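Local coordinates for CYTH domain-containing protein (PDB 2DC4) that is of unknown function but belongs to the CYTH family, whose members typically act on triphosphate-containing substrates, and forms a symmetric dimer, at the interface of chains A and B. Coordinates in Å, arbitrary orientation; residue numbers count along the deposited sequence, not the author numbering. Chains: chain A/B, 165aa long hypothetical protein.

The interface of chains A and B. Residues chain A 44, 57, 59, 73, 75, 87; chain B 82, 85-86, 89-90.
B:Leu86, on helix 80-89 of chain B, pushes its two methyls into the sheet face formed by strands 54-62 and 69-76 of chain A, and buries more surface than any other residue of this patch, 78 Å². With CG anti to the backbone N (chi1 172°), the side chain is carried out towards the sheet; the turn about CB-CG (chi2 67°) then directs CD1 to within 3.6 Å of CB of A:Tyr59 and CD2 to 3.7 Å from CG2 of A:Ile57, where CD2 also meets CZ of A:Phe75. A:Phe87, from the equivalent helix of chain A, approaches CD2 tip to tip through its CZ. A:Tyr59 crosses the side chain of B:Arg89 at about a right angle near the end of the helix, and slides past B:Leu90 in the opposite direction, its CD1 and CE1 facing CD2 of that leucine. Aliphatic CB and CD of B:Arg89, not the guanidinium, lie over the rim of one ring face, CD 3.6 Å from CE2. The extended arginine chain is steadied within its own chain, NE donating to OE2 of B:Glu85 at 2.8 Å, nearly straight (172° at H), in the guanidinium plane and on the anti side of the carboxylate. A:Leu73 spreads its fork against the helix: CD2 packs 3.6 Å from CA of B:Leu86, and CD1 lies 3.7 Å from OE1 of B:Glu85. An alanine in place of A:Tyr59 would probably leave the aliphatic stretch of B:Arg89 and CD2 of B:Leu90 without their ring partner, opening a gap beside the helix. No polar atom of one chain comes within bonding reach of the other here, so packing carries the contact. Two-fold symmetry repeats it with the chains exchanged, and each helix thereby covers the partner's sheet to hold the dimer together.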
ATOM      1  N   LEU A  44      11.025  -6.924  -0.220  1.00 20.43           N
ATOM      2  CA  LEU A  44       9.865  -6.091   0.088  1.00 19.23           C
ATOM      3  C   LEU A  44      10.339  -4.890   0.883  1.00 19.23           C
ATOM      4  O   LEU A  44      11.046  -5.033   1.881  1.00 20.34           O
ATOM      5  CB  LEU A  44       8.829  -6.859   0.919  1.00 19.58           C
ATOM      6  CG  LEU A  44       7.587  -6.062   1.354  1.00 19.45           C
ATOM      7  CD1 LEU A  44       6.820  -5.580   0.131  1.00 21.69           C
ATOM      8  CD2 LEU A  44       6.702  -6.937   2.225  1.00 21.25           C
ATOM      9  N   ILE A  57       5.483   1.363  -1.995  1.00 16.14           N
ATOM     10  CA  ILE A  57       5.641   0.014  -1.483  1.00 15.96           C
ATOM     11  C   ILE A  57       6.250  -0.654  -2.703  1.00 18.02           C
ATOM     12  O   ILE A  57       5.753  -0.473  -3.820  1.00 16.65           O
ATOM     13  CB  ILE A  57       4.317  -0.692  -1.160  1.00 15.65           C
ATOM     14  CG1 ILE A  57       3.694  -0.071   0.091  1.00 16.52           C
ATOM     15  CG2 ILE A  57       4.576  -2.196  -0.970  1.00 14.89           C
ATOM     16  CD1 ILE A  57       2.391  -0.731   0.535  1.00 16.43           C
ATOM     17  N   TYR A  59       7.933  -4.385  -4.279  1.00 20.93           N
ATOM     18  CA  TYR A  59       8.163  -5.822  -4.184  1.00 22.76           C
ATOM     19  C   TYR A  59       9.050  -6.199  -5.358  1.00 22.47           C
ATOM     20  O   TYR A  59       8.827  -5.744  -6.481  1.00 21.07           O
ATOM     21  CB  TYR A  59       6.839  -6.580  -4.297  1.00 23.39           C
ATOM     22  CG  TYR A  59       6.979  -8.083  -4.469  1.00 23.38           C
ATOM     23  CD1 TYR A  59       7.100  -8.928  -3.366  1.00 24.05           C
ATOM     24  CD2 TYR A  59       6.982  -8.656  -5.740  1.00 26.19           C
ATOM     25  CE1 TYR A  59       7.217 -10.310  -3.526  1.00 27.61           C
ATOM     26  CE2 TYR A  59       7.101 -10.035  -5.912  1.00 26.80           C
ATOM     27  CZ  TYR A  59       7.215 -10.854  -4.803  1.00 27.51           C
ATOM     28  OH  TYR A  59       7.312 -12.223  -4.966  1.00 30.38           O
ATOM     29  N   LEU A  73       7.307  -4.750  -8.674  1.00 22.14           N
ATOM     30  CA  LEU A  73       5.930  -4.327  -8.482  1.00 22.03           C
ATOM     31  C   LEU A  73       6.038  -3.153  -7.530  1.00 22.06           C
ATOM     32  O   LEU A  73       6.395  -3.324  -6.365  1.00 23.36           O
ATOM     33  CB  LEU A  73       5.103  -5.443  -7.852  1.00 22.89           C
ATOM     34  CG  LEU A  73       3.650  -5.106  -7.499  1.00 24.88           C
ATOM     35  CD1 LEU A  73       2.878  -4.692  -8.747  1.00 25.66           C
ATOM     36  CD2 LEU A  73       3.008  -6.313  -6.848  1.00 25.86           C
ATOM     37  N   PHE A  75       4.160   0.676  -6.289  1.00 18.80           N
ATOM     38  CA  PHE A  75       3.067   1.625  -6.365  1.00 16.93           C
ATOM     39  C   PHE A  75       3.152   2.626  -5.235  1.00 16.53           C
ATOM     40  O   PHE A  75       3.677   2.338  -4.158  1.00 15.64           O
ATOM     41  CB  PHE A  75       1.700   0.916  -6.387  1.00 17.82           C
ATOM     42  CG  PHE A  75       1.426   0.049  -5.196  1.00 18.28           C
ATOM     43  CD1 PHE A  75       0.841   0.579  -4.045  1.00 19.20           C
ATOM     44  CD2 PHE A  75       1.714  -1.311  -5.233  1.00 20.15           C
ATOM     45  CE1 PHE A  75       0.547  -0.241  -2.951  1.00 17.83           C
ATOM     46  CE2 PHE A  75       1.424  -2.138  -4.150  1.00 19.50           C
ATOM     47  CZ  PHE A  75       0.838  -1.605  -3.004  1.00 21.02           C
ATOM     48  N   PHE A  87       2.868  -4.112   7.499  1.00 18.14           N
ATOM     49  CA  PHE A  87       3.667  -5.311   7.299  1.00 18.45           C
ATOM     50  C   PHE A  87       4.119  -5.933   8.611  1.00 19.26           C
ATOM     51  O   PHE A  87       4.210  -7.155   8.720  1.00 21.19           O
ATOM     52  CB  PHE A  87       4.838  -5.007   6.362  1.00 17.88           C
ATOM     53  CG  PHE A  87       4.398  -4.734   4.954  1.00 17.65           C
ATOM     54  CD1 PHE A  87       3.610  -5.662   4.278  1.00 18.90           C
ATOM     55  CD2 PHE A  87       4.727  -3.539   4.312  1.00 19.28           C
ATOM     56  CE1 PHE A  87       3.151  -5.411   2.992  1.00 18.34           C
ATOM     57  CE2 PHE A  87       4.271  -3.278   3.021  1.00 21.33           C
ATOM     58  CZ  PHE A  87       3.481  -4.217   2.362  1.00 19.65           C
TER
ATOM     59  N   GLY B  82      -2.272  -3.288  -8.273  1.00 16.75           N
ATOM     60  CA  GLY B  82      -0.955  -3.632  -7.771  1.00 16.76           C
ATOM     61  C   GLY B  82      -0.989  -4.112  -6.334  1.00 16.92           C
ATOM     62  O   GLY B  82      -0.280  -5.039  -5.969  1.00 17.86           O
ATOM     63  N   GLU B  85      -2.240  -7.590  -6.363  1.00 17.49           N
ATOM     64  CA  GLU B  85      -1.198  -8.473  -6.882  1.00 19.32           C
ATOM     65  C   GLU B  85      -0.147  -8.708  -5.797  1.00 18.71           C
ATOM     66  O   GLU B  85       0.312  -9.833  -5.588  1.00 20.19           O
ATOM     67  CB  GLU B  85      -0.526  -7.849  -8.108  1.00 19.87           C
ATOM     68  CG  GLU B  85       0.430  -8.797  -8.810  1.00 25.32           C
ATOM     69  CD  GLU B  85       1.334  -8.095  -9.793  1.00 27.92           C
ATOM     70  OE1 GLU B  85       0.851  -7.217 -10.539  1.00 27.84           O
ATOM     71  OE2 GLU B  85       2.536  -8.432  -9.823  1.00 30.08           O
ATOM     72  N   LEU B  86       0.238  -7.637  -5.111  1.00 18.44           N
ATOM     73  CA  LEU B  86       1.231  -7.725  -4.045  1.00 19.46           C
ATOM     74  C   LEU B  86       0.870  -8.754  -2.980  1.00 19.78           C
ATOM     75  O   LEU B  86       1.684  -9.611  -2.632  1.00 20.58           O
ATOM     76  CB  LEU B  86       1.411  -6.361  -3.368  1.00 20.28           C
ATOM     77  CG  LEU B  86       2.290  -6.368  -2.110  1.00 22.04           C
ATOM     78  CD1 LEU B  86       3.720  -6.689  -2.507  1.00 22.19           C
ATOM     79  CD2 LEU B  86       2.227  -5.013  -1.418  1.00 22.79           C
ATOM     80  N   ARG B  89       1.173 -12.244  -4.236  1.00 24.89           N
ATOM     81  CA  ARG B  89       2.569 -12.658  -4.355  1.00 27.04           C
ATOM     82  C   ARG B  89       3.229 -12.881  -3.001  1.00 27.26           C
ATOM     83  O   ARG B  89       4.222 -13.605  -2.903  1.00 28.31           O
ATOM     84  CB  ARG B  89       3.362 -11.641  -5.182  1.00 27.23           C
ATOM     85  CG  ARG B  89       2.979 -11.651  -6.658  1.00 28.84           C
ATOM     86  CD  ARG B  89       3.922 -10.819  -7.508  1.00 30.76           C
ATOM     87  NE  ARG B  89       3.546 -10.849  -8.919  1.00 31.41           N
ATOM     88  CZ  ARG B  89       3.627 -11.924  -9.699  1.00 34.46           C
ATOM     89  NH1 ARG B  89       4.077 -13.076  -9.216  1.00 36.38           N
ATOM     90  NH2 ARG B  89       3.252 -11.845 -10.968  1.00 36.26           N
ATOM     91  N   LEU B  90       2.674 -12.271  -1.957  1.00 26.35           N
ATOM     92  CA  LEU B  90       3.208 -12.435  -0.614  1.00 25.28           C
ATOM     93  C   LEU B  90       2.686 -13.727   0.010  1.00 26.45           C
ATOM     94  O   LEU B  90       3.082 -14.099   1.113  1.00 26.35           O
ATOM     95  CB  LEU B  90       2.844 -11.232   0.264  1.00 25.34           C
ATOM     96  CG  LEU B  90       3.611  -9.944  -0.066  1.00 23.31           C
ATOM     97  CD1 LEU B  90       3.181  -8.808   0.854  1.00 23.68           C
ATOM     98  CD2 LEU B  90       5.108 -10.208   0.085  1.00 25.90           C
TER